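Local coordinates for protein BA42 (Bizionia argentinensis, PDB 4OA3) that is of unknown function but binds two calcium ions as a stand-alone TPM domain, of a family named for phosphatase activity, at residues I21-E25 and D137-N141; N27-I32 and L125-P130. All coordinates share one frame. Residue numbers count along the deposited sequence, not the author numbering.

Overall arrangement
Both contacts converge on the calcium centre at the start of strand 31-37, and their centres lie about 10 Å apart. Interaction 1 joins the C-terminal end of helix 11-24 to the loop before strand 144-145 through the calcium ion of chain B. Interaction 2 fixes the turn leading into strand 31-37 against the end of helix 110-128. E31 bridges the two ions, binding the calcium of chain B through OE1 and that of chain C through OE2. Two hydrogen bonds, both probable, tie the contacts together, E25 OE2 with I32 N and L139 N with E31 OE1, each 3.0 Å. Water 3, a ligand of the chain B ion, also meets I32 O and P140 O.

Interaction 1: I21-E25 and D137-N141; sequences IRDAE and DELPN. With CA (calcium ion), chain B.
A calcium-bridged contact joins the last turn of helix 11-24 to the irregular loop 137-141, which leads toward strand 144-145. Helix residues 21-24 end in a backbone hydrogen bond from E25 N to I21 O (2.9 Å). The CA atoms of I21 and N141 are 6.4 Å apart, those of E25 and D137 8.0 Å. E25 (chi1 m, chi2 t) grips the chain B calcium in bidentate fashion, OE1 and OE2 each 2.5 Å from the ion; its OE2 also accepts from I32 N. The loop curls round the metal, supplying D137 OD1 (2.4 Å, chi1 t), O of extended L139 (phi/psi -121/143; 2.4 Å) and N141 OD1 (2.3 Å, chi1 m). Water 3, at 2.4 Å, and E31 complete the seven ligand atoms. I21 CG2 packs 3.5 Å from N141 OD1. R22 NH1 makes a long salt bridge to D137 OD2 (3.9 Å), reinforced through water 1, while N141 ND2 lies over one guanidinium face. Water 2 donates to E25 OE1 and D137 OD2 and accepts from N141 ND2. With E25 OE1 3.2 Å from D137 OD1, the cation offsets repulsion between clustered oxygens, so much of the contact probably depends on bound calcium.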
loop_
_atom_site.group_PDB
_atom_site.type_symbol
_atom_site.label_atom_id
_atom_site.label_comp_id
_atom_site.label_asym_id
_atom_site.label_seq_id
_atom_site.Cartn_x
_atom_site.Cartn_y
_atom_site.Cartn_z
ATOM N N ILE A 21 -7.100 -2.833 4.816
ATOM C CA ILE A 21 -6.925 -3.320 3.457
ATOM C C ILE A 21 -8.213 -3.980 2.979
ATOM O O ILE A 21 -8.652 -3.764 1.850
ATOM C CB ILE A 21 -5.718 -4.294 3.335
ATOM C CG1 ILE A 21 -4.419 -3.492 3.601
ATOM C CG2 ILE A 21 -5.683 -4.931 1.944
ATOM C CD1 ILE A 21 -3.140 -4.303 3.716
ATOM N N ARG A 22 -8.814 -4.838 3.838
ATOM C CA ARG A 22 -10.045 -5.511 3.439
ATOM C C ARG A 22 -11.150 -4.515 3.102
ATOM O O ARG A 22 -11.834 -4.679 2.091
ATOM C CB ARG A 22 -10.512 -6.443 4.554
ATOM C CG ARG A 22 -11.686 -7.311 4.171
ATOM C CD ARG A 22 -11.878 -8.444 5.169
ATOM N NE ARG A 22 -10.677 -9.274 5.265
ATOM C CZ ARG A 22 -10.296 -10.195 4.379
ATOM N NH1 ARG A 22 -11.039 -10.451 3.307
ATOM N NH2 ARG A 22 -9.181 -10.878 4.568
ATOM N N ASP A 23 -11.262 -3.465 3.872
ATOM C CA ASP A 23 -12.278 -2.432 3.627
ATOM C C ASP A 23 -11.971 -1.653 2.362
ATOM O O ASP A 23 -12.864 -1.426 1.539
ATOM C CB ASP A 23 -12.390 -1.474 4.827
ATOM C CG ASP A 23 -12.980 -2.084 6.080
ATOM O OD1 ASP A 23 -13.797 -3.019 5.955
ATOM O OD2 ASP A 23 -12.675 -1.577 7.189
ATOM N N ALA A 24 -10.695 -1.283 2.150
ATOM C CA ALA A 24 -10.309 -0.568 0.941
ATOM C C ALA A 24 -10.600 -1.369 -0.323
ATOM O O ALA A 24 -11.020 -0.827 -1.333
ATOM C CB ALA A 24 -8.830 -0.229 1.002
ATOM N N GLU A 25 -10.370 -2.697 -0.275
ATOM C CA GLU A 25 -10.600 -3.555 -1.415
ATOM C C GLU A 25 -12.083 -3.854 -1.685
ATOM O O GLU A 25 -12.388 -4.551 -2.654
ATOM C CB GLU A 25 -9.791 -4.866 -1.259
ATOM C CG GLU A 25 -8.287 -4.630 -1.364
ATOM C CD GLU A 25 -7.451 -5.893 -1.374
ATOM O OE1 GLU A 25 -8.038 -6.997 -1.248
ATOM O OE2 GLU A 25 -6.204 -5.794 -1.497
ATOM N N ASP A 137 -10.134 -11.632 -4.470
ATOM C CA ASP A 137 -9.097 -11.096 -3.572
ATOM C C ASP A 137 -7.792 -11.697 -4.132
ATOM O O ASP A 137 -7.429 -12.840 -3.850
ATOM C CB ASP A 137 -9.375 -11.498 -2.125
ATOM C CG ASP A 137 -8.539 -10.746 -1.114
ATOM O OD1 ASP A 137 -7.516 -10.133 -1.514
ATOM O OD2 ASP A 137 -8.899 -10.769 0.080
ATOM N N GLU A 138 -7.198 -10.981 -5.084
ATOM C CA GLU A 138 -6.074 -11.467 -5.883
ATOM C C GLU A 138 -4.756 -11.583 -5.161
ATOM O O GLU A 138 -3.982 -12.492 -5.461
ATOM C CB GLU A 138 -5.929 -10.590 -7.131
ATOM C CG GLU A 138 -7.124 -10.662 -8.073
ATOM C CD GLU A 138 -7.054 -9.691 -9.230
ATOM O OE1 GLU A 138 -7.119 -8.470 -8.973
ATOM O OE2 GLU A 138 -7.001 -10.147 -10.395
ATOM N N LEU A 139 -4.489 -10.679 -4.227
ATOM C CA LEU A 139 -3.255 -10.672 -3.464
ATOM C C LEU A 139 -3.581 -10.799 -1.995
ATOM O O LEU A 139 -4.548 -10.210 -1.532
ATOM C CB LEU A 139 -2.478 -9.368 -3.663
ATOM C CG LEU A 139 -2.139 -8.999 -5.116
ATOM C CD1 LEU A 139 -1.387 -7.666 -5.173
ATOM C CD2 LEU A 139 -1.341 -10.080 -5.819
ATOM N N PRO A 140 -2.763 -11.526 -1.205
ATOM C CA PRO A 140 -3.007 -11.582 0.231
ATOM C C PRO A 140 -2.928 -10.219 0.913
ATOM O O PRO A 140 -2.252 -9.299 0.415
ATOM C CB PRO A 140 -1.929 -12.538 0.757
ATOM C CG PRO A 140 -0.957 -12.621 -0.250
ATOM C CD PRO A 140 -1.546 -12.251 -1.582
ATOM N N ASN A 141 -3.690 -10.056 1.989
ATOM C CA ASN A 141 -3.738 -8.785 2.707
ATOM C C ASN A 141 -2.721 -8.762 3.846
ATOM O O ASN A 141 -2.566 -7.728 4.472
ATOM C CB ASN A 141 -5.124 -8.530 3.230
ATOM C CG ASN A 141 -6.185 -8.438 2.159
ATOM O OD1 ASN A 141 -5.928 -8.314 0.963
ATOM N ND2 ASN A 141 -7.438 -8.380 2.639
HETATM CA CA CA B . -5.973 -8.306 -1.321
HETATM O O HOH W 1 -10.690 -12.417 0.964
HETATM O O HOH W 2 -9.595 -8.134 0.724
HETATM O O HOH W 3 -3.767 -7.410 -1.024
#

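Interaction 2: N27-I32 and L125-P130. With CA (calcium ion), chain C; CA (calcium ion), chain B.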
loop_
_atom_site.group_PDB
_atom_site.type_symbol
_atom_site.label_atom_id
_atom_site.label_comp_id
_atom_site.label_asym_id
_atom_site.label_seq_id
_atom_site.Cartn_x
_atom_site.Cartn_y
_atom_site.Cartn_z
ATOM N N ASN A 27 -13.886 -1.066 -2.132
ATOM C CA ASN A 27 -14.134 0.184 -2.873
ATOM C C ASN A 27 -13.502 0.183 -4.242
ATOM O O ASN A 27 -13.850 1.012 -5.097
ATOM C CB ASN A 27 -13.554 1.367 -2.103
ATOM C CG ASN A 27 -14.245 1.625 -0.805
ATOM O OD1 ASN A 27 -15.456 1.414 -0.672
ATOM N ND2 ASN A 27 -13.532 2.195 0.154
ATOM N N THR A 28 -12.577 -0.724 -4.473
ATOM C CA THR A 28 -11.850 -0.778 -5.746
ATOM C C THR A 28 -11.486 -2.205 -6.102
ATOM O O THR A 28 -11.440 -3.048 -5.209
ATOM C CB THR A 28 -10.540 0.045 -5.616
ATOM O OG1 THR A 28 -9.829 0.038 -6.853
ATOM C CG2 THR A 28 -9.615 -0.488 -4.491
ATOM N N SER A 29 -11.219 -2.460 -7.389
ATOM C CA SER A 29 -10.674 -3.737 -7.832
ATOM C C SER A 29 -9.140 -3.729 -7.612
ATOM O O SER A 29 -8.501 -4.771 -7.768
ATOM C CB SER A 29 -10.969 -4.009 -9.294
ATOM O OG SER A 29 -10.246 -3.126 -10.126
ATOM N N GLY A 30 -8.559 -2.591 -7.231
ATOM C CA GLY A 30 -7.148 -2.530 -6.892
ATOM C C GLY A 30 -6.831 -3.364 -5.658
ATOM O O GLY A 30 -7.708 -3.664 -4.835
ATOM N N GLU A 31 -5.584 -3.809 -5.584
ATOM C CA GLU A 31 -5.126 -4.663 -4.495
ATOM C C GLU A 31 -4.008 -3.991 -3.759
ATOM O O GLU A 31 -3.112 -3.443 -4.406
ATOM C CB GLU A 31 -4.677 -5.984 -5.046
ATOM C CG GLU A 31 -5.809 -6.811 -5.659
ATOM C CD GLU A 31 -6.549 -7.711 -4.692
ATOM O OE1 GLU A 31 -5.927 -8.134 -3.685
ATOM O OE2 GLU A 31 -7.757 -7.991 -4.918
ATOM N N ILE A 32 -4.055 -3.983 -2.440
ATOM C CA ILE A 32 -3.091 -3.251 -1.620
ATOM C C ILE A 32 -2.340 -4.153 -0.675
ATOM O O ILE A 32 -2.939 -4.977 -0.016
ATOM C CB ILE A 32 -3.816 -2.138 -0.800
ATOM C CG1 ILE A 32 -4.510 -1.146 -1.723
ATOM C CG2 ILE A 32 -2.826 -1.433 0.151
ATOM C CD1 ILE A 32 -5.590 -0.373 -1.066
ATOM N N LEU A 125 -7.824 4.684 -6.001
ATOM C CA LEU A 125 -7.916 3.608 -6.981
ATOM C C LEU A 125 -9.323 3.423 -7.493
ATOM O O LEU A 125 -9.496 3.087 -8.669
ATOM C CB LEU A 125 -7.407 2.298 -6.379
ATOM C CG LEU A 125 -5.895 2.273 -6.158
ATOM C CD1 LEU A 125 -5.537 1.123 -5.206
ATOM C CD2 LEU A 125 -5.142 2.146 -7.476
ATOM N N ALA A 126 -10.324 3.662 -6.630
ATOM C CA ALA A 126 -11.736 3.506 -7.022
ATOM C C ALA A 126 -12.109 4.394 -8.206
ATOM O O ALA A 126 -12.967 4.008 -8.997
ATOM C CB ALA A 126 -12.642 3.826 -5.847
ATOM N N LYS A 127 -11.427 5.523 -8.350
ATOM C CA LYS A 127 -11.694 6.457 -9.436
ATOM C C LYS A 127 -11.464 5.819 -10.776
ATOM O O LYS A 127 -12.235 6.028 -11.708
ATOM C CB LYS A 127 -10.849 7.721 -9.272
ATOM C CG LYS A 127 -11.021 8.716 -10.392
ATOM C CD LYS A 127 -10.558 10.074 -9.979
ATOM C CE LYS A 127 -10.485 10.964 -11.208
ATOM N NZ LYS A 127 -10.306 12.389 -10.818
ATOM N N TYR A 128 -10.384 5.031 -10.889
ATOM C CA TYR A 128 -9.996 4.369 -12.124
ATOM C C TYR A 128 -10.308 2.880 -12.205
ATOM O O TYR A 128 -10.320 2.319 -13.300
ATOM C CB TYR A 128 -8.481 4.549 -12.301
ATOM C CG TYR A 128 -8.090 6.004 -12.445
ATOM C CD1 TYR A 128 -8.044 6.608 -13.691
ATOM C CD2 TYR A 128 -7.725 6.760 -11.340
ATOM C CE1 TYR A 128 -7.737 7.958 -13.827
ATOM C CE2 TYR A 128 -7.417 8.117 -11.460
ATOM C CZ TYR A 128 -7.373 8.697 -12.716
ATOM O OH TYR A 128 -7.071 10.029 -12.880
ATOM N N PHE A 129 -10.531 2.229 -11.063
ATOM C CA PHE A 129 -10.689 0.782 -10.967
ATOM C C PHE A 129 -11.838 0.482 -10.038
ATOM O O PHE A 129 -11.659 0.127 -8.863
ATOM C CB PHE A 129 -9.378 0.144 -10.437
ATOM C CG PHE A 129 -8.221 0.352 -11.370
ATOM C CD1 PHE A 129 -8.141 -0.350 -12.562
ATOM C CD2 PHE A 129 -7.243 1.291 -11.088
ATOM C CE1 PHE A 129 -7.119 -0.090 -13.471
ATOM C CE2 PHE A 129 -6.201 1.527 -11.987
ATOM C CZ PHE A 129 -6.167 0.863 -13.176
ATOM N N PRO A 130 -13.073 0.674 -10.516
ATOM C CA PRO A 130 -14.216 0.417 -9.640
ATOM C C PRO A 130 -14.369 -1.037 -9.218
ATOM O O PRO A 130 -14.016 -1.937 -9.941
ATOM C CB PRO A 130 -15.419 0.925 -10.454
ATOM C CG PRO A 130 -14.994 0.890 -11.844
ATOM C CD PRO A 130 -13.498 1.116 -11.864
HETATM CA CA CA C . -10.032 -7.643 -5.303
HETATM CA CA CA B . -5.973 -8.306 -1.321
HETATM O O HOH W 4 -9.862 -5.333 -4.759
HETATM O O HOH W 5 -12.199 -2.532 -11.842
HETATM O O HOH W 6 -9.218 -7.272 -7.580
HETATM O O HOH W 3 -3.767 -7.410 -1.024
HETATM O O HOH W 7 -10.096 -8.067 -2.859
#
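Segment 27-32 is loop up to G30 and enters strand 31-37 at E31; it lies against the C-terminal end of helix 110-128, with T28 CA 4.5 Å from A126 CA and S29 CA 5.5 Å from F129 CA. In the other segment F129 N bonds to L125 O (2.7 Å), and F129 O accepts twice: from S29 N (3.0 Å) and from T28 OG1 (2.7 Å). T28 OG1 in turn accepts from G30 N (2.9 Å), closing an ST turn, so this hydroxyl both shapes its own loop and holds the helix end. T28 OG1 also lies 3.3 Å from L125 CB. L125 CD1 reaches I32 CG1 at 4.3 Å, in a hydrophobic layer shared with V66 of the neighbouring strand. It also lies 4.3 Å from G30 CA, where an ideal CB would clash with it. S29 OG sits 3.4 Å from F129 CB and is linked by water 5 to P130 O. The CA-to-CB bond of E31 points away from 125-130; OE1 binds the chain B calcium (2.4 Å) and OE2 the chain C calcium (2.3 Å). Waters 4 and 6, ligands of the chain C ion, lie within hydrogen-bonding distance of T28 O and G30 O, and of S29 O, respectively; D135 and I136 add further ligands. The ST turn held by F129 O thus leads into the strand whose E31 bridges both calcium ions of this TPM domain.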